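Local coordinates for aminoacyl-tRNA synthetase-interacting multifunctional protein p43 (Plasmodium vivax, PDB 6IPA), which probably binds tRNA through its C-terminal EMAP II-like domain and may act in tRNA import, at residues Leu68-Gly73 with Val98-Asn103. Sequence-based numbering, arbitrary orientation.
Sequences LKINVG and VLVLAN
Ile-70 and Val-98 meet through methyl branches set by their first torsions. The chi1 of -43° at Ile-70 leaves CG2 opposite its own backbone N, while at Val-98 a chi1 of -65° puts CG2 between the backbone N and the carbonyl carbon. The two methyls then touch at 4.0 Å (Ile-70 CG2 to Val-98 CG2), and the far end of the isoleucine follows, with Ile-70 CD1 4.1 Å from the same Val-98 CG2. One valine methyl thus receives both branches of the isoleucine, the side chains crossing nearly perpendicularly. The second pair repeats the principle one alternation further along each chain. Val-72 CG1 packs 3.8 Å from Val-100 CG2, again at about a right angle, and Val-100 CG2 also approaches Ile-70 CG2 (4.3 Å), linking the two pairs into one apolar cluster. No hydrogen bond joins the segments: the contact is apolar side-chain packing between strand 66-71, with the first residue beyond it, and strand 97-101, and all four touching residues are buried. At the end of strand 66-71 the backbone bends in an Asx turn, where Asn-71 OD1 accepts from Gly-73 N at 2.8 Å, the donor nearly in line with the C=O bond (163°); the turn spans Val-72, whose CB is still directed toward 98-103.

The contact is consistent with the OB fold expected of this putative tRNA-binding domain, whose strands close round an apolar core; here side chains of one antiparallel sheet meet across an intervening strand. That strand, 48-58, runs antiparallel to both 66-71 and 97-101, and its Val-53 touches Val-98. Strand 78-82, paired along the other edge of 66-71, adds Ile-80, against which both Ile-70 and Val-100 rest.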
ATOM      1  N   LEU A  68       4.053   2.918 -11.862  1.00 49.79           N
ATOM      2  CA  LEU A  68       2.579   2.855 -11.819  1.00 45.70           C
ATOM      3  C   LEU A  68       1.925   4.186 -11.780  1.00 43.70           C
ATOM      4  O   LEU A  68       2.449   5.112 -11.206  1.00 42.72           O
ATOM      5  CB  LEU A  68       2.063   2.092 -10.604  1.00 45.36           C
ATOM      6  CG  LEU A  68       2.258   0.589 -10.684  1.00 47.02           C
ATOM      7  CD1 LEU A  68       3.740   0.213 -10.826  1.00 46.32           C
ATOM      8  CD2 LEU A  68       1.585  -0.051  -9.466  1.00 47.06           C
ATOM      9  N   LYS A  69       0.738   4.258 -12.370  1.00 44.74           N
ATOM     10  CA  LYS A  69      -0.094   5.449 -12.303  1.00 45.41           C
ATOM     11  C   LYS A  69      -1.344   5.035 -11.542  1.00 42.55           C
ATOM     12  O   LYS A  69      -2.047   4.116 -11.948  1.00 40.50           O
ATOM     13  CB  LYS A  69      -0.409   6.005 -13.702  1.00 48.76           C
ATOM     14  CG  LYS A  69       0.811   6.614 -14.376  1.00 57.30           C
ATOM     15  CD  LYS A  69       0.461   7.209 -15.735  1.00 68.49           C
ATOM     16  CE  LYS A  69       1.697   7.663 -16.510  1.00 71.92           C
ATOM     17  NZ  LYS A  69       2.259   8.889 -15.875  1.00 74.13           N
ATOM     18  N   ILE A  70      -1.594   5.677 -10.411  1.00 40.27           N
ATOM     19  CA  ILE A  70      -2.615   5.175  -9.529  1.00 39.88           C
ATOM     20  C   ILE A  70      -3.529   6.303  -9.072  1.00 39.47           C
ATOM     21  O   ILE A  70      -3.075   7.313  -8.586  1.00 42.29           O
ATOM     22  CB  ILE A  70      -2.005   4.432  -8.337  1.00 39.31           C
ATOM     23  CG1 ILE A  70      -0.847   3.505  -8.774  1.00 39.05           C
ATOM     24  CG2 ILE A  70      -3.089   3.602  -7.700  1.00 40.94           C
ATOM     25  CD1 ILE A  70      -0.446   2.505  -7.701  1.00 38.20           C
ATOM     26  N   ASN A  71      -4.811   6.156  -9.336  1.00 39.13           N
ATOM     27  CA  ASN A  71      -5.826   7.146  -8.974  1.00 37.97           C
ATOM     28  C   ASN A  71      -6.193   6.876  -7.531  1.00 38.42           C
ATOM     29  O   ASN A  71      -6.715   5.777  -7.210  1.00 37.68           O
ATOM     30  CB  ASN A  71      -7.048   6.945  -9.858  1.00 36.26           C
ATOM     31  CG  ASN A  71      -8.228   7.711  -9.384  1.00 36.24           C
ATOM     32  OD1 ASN A  71      -8.184   8.421  -8.351  1.00 36.27           O
ATOM     33  ND2 ASN A  71      -9.323   7.559 -10.098  1.00 36.32           N
ATOM     34  N   VAL A  72      -5.885   7.832  -6.656  1.00 38.00           N
ATOM     35  CA  VAL A  72      -6.152   7.660  -5.231  1.00 37.10           C
ATOM     36  C   VAL A  72      -7.144   8.745  -4.764  1.00 37.90           C
ATOM     37  O   VAL A  72      -7.203   9.080  -3.596  1.00 38.40           O
ATOM     38  CB  VAL A  72      -4.887   7.705  -4.376  1.00 37.26           C
ATOM     39  CG1 VAL A  72      -4.089   6.440  -4.475  1.00 38.45           C
ATOM     40  CG2 VAL A  72      -4.026   8.852  -4.790  1.00 39.80           C
ATOM     41  N   GLY A  73      -7.931   9.279  -5.685  1.00 37.81           N
ATOM     42  CA  GLY A  73      -9.039  10.135  -5.351  1.00 36.94           C
ATOM     43  C   GLY A  73      -8.661  11.560  -5.491  1.00 37.68           C
ATOM     44  O   GLY A  73      -9.485  12.406  -5.254  1.00 38.54           O
ATOM     45  N   VAL A  98      -5.809  -1.045  -5.320  1.00 40.85           N
ATOM     46  CA  VAL A  98      -4.704  -1.407  -4.433  1.00 40.41           C
ATOM     47  C   VAL A  98      -4.777  -0.535  -3.203  1.00 41.26           C
ATOM     48  O   VAL A  98      -5.612   0.396  -3.153  1.00 39.30           O
ATOM     49  CB  VAL A  98      -3.351  -1.296  -5.133  1.00 40.50           C
ATOM     50  CG1 VAL A  98      -3.288  -2.303  -6.252  1.00 41.65           C
ATOM     51  CG2 VAL A  98      -3.132   0.101  -5.687  1.00 40.63           C
ATOM     52  N   LEU A  99      -3.943  -0.884  -2.208  1.00 41.45           N
ATOM     53  CA  LEU A  99      -3.806  -0.107  -0.968  1.00 41.23           C
ATOM     54  C   LEU A  99      -2.548   0.703  -0.975  1.00 39.71           C
ATOM     55  O   LEU A  99      -1.455   0.160  -0.921  1.00 42.07           O
ATOM     56  CB  LEU A  99      -3.790  -1.024   0.237  1.00 40.96           C
ATOM     57  CG  LEU A  99      -5.114  -1.801   0.431  1.00 42.23           C
ATOM     58  CD1 LEU A  99      -5.283  -2.153   1.917  1.00 42.79           C
ATOM     59  CD2 LEU A  99      -6.364  -1.075  -0.065  1.00 40.26           C
ATOM     60  N   VAL A 100      -2.704   2.016  -1.049  1.00 37.68           N
ATOM     61  CA  VAL A 100      -1.548   2.916  -1.081  1.00 36.05           C
ATOM     62  C   VAL A 100      -1.320   3.576   0.260  1.00 35.08           C
ATOM     63  O   VAL A 100      -2.238   4.220   0.771  1.00 33.93           O
ATOM     64  CB  VAL A 100      -1.758   4.033  -2.145  1.00 35.63           C
ATOM     65  CG1 VAL A 100      -0.566   4.973  -2.178  1.00 35.69           C
ATOM     66  CG2 VAL A 100      -1.971   3.406  -3.517  1.00 35.67           C
ATOM     67  N   LEU A 101      -0.107   3.439   0.804  1.00 35.17           N
ATOM     68  CA  LEU A 101       0.405   4.303   1.891  1.00 34.49           C
ATOM     69  C   LEU A 101       0.687   5.694   1.322  1.00 34.42           C
ATOM     70  O   LEU A 101       1.792   6.002   0.863  1.00 34.13           O
ATOM     71  CB  LEU A 101       1.672   3.720   2.558  1.00 34.33           C
ATOM     72  CG  LEU A 101       2.312   4.578   3.660  1.00 34.42           C
ATOM     73  CD1 LEU A 101       1.313   4.862   4.756  1.00 34.26           C
ATOM     74  CD2 LEU A 101       3.540   3.931   4.316  1.00 34.81           C
ATOM     75  N   ALA A 102      -0.319   6.556   1.397  1.00 34.05           N
ATOM     76  CA  ALA A 102      -0.291   7.877   0.747  1.00 33.54           C
ATOM     77  C   ALA A 102       0.610   8.955   1.320  1.00 33.74           C
ATOM     78  O   ALA A 102       0.994   9.880   0.612  1.00 32.26           O
ATOM     79  CB  ALA A 102      -1.714   8.402   0.685  1.00 33.97           C
ATOM     80  N   ASN A 103       0.976   8.857   2.596  1.00 36.42           N
ATOM     81  CA  ASN A 103       1.625   9.987   3.285  1.00 37.26           C
ATOM     82  C   ASN A 103       3.120   9.941   3.456  1.00 40.15           C
ATOM     83  O   ASN A 103       3.711  10.793   4.153  1.00 40.49           O
ATOM     84  CB  ASN A 103       0.948  10.299   4.611  1.00 38.28           C
ATOM     85  CG  ASN A 103       1.087   9.202   5.664  1.00 37.37           C
ATOM     86  OD1 ASN A 103       1.228   8.007   5.369  1.00 39.57           O
ATOM     87  ND2 ASN A 103       1.028   9.615   6.915  1.00 36.22           N
TER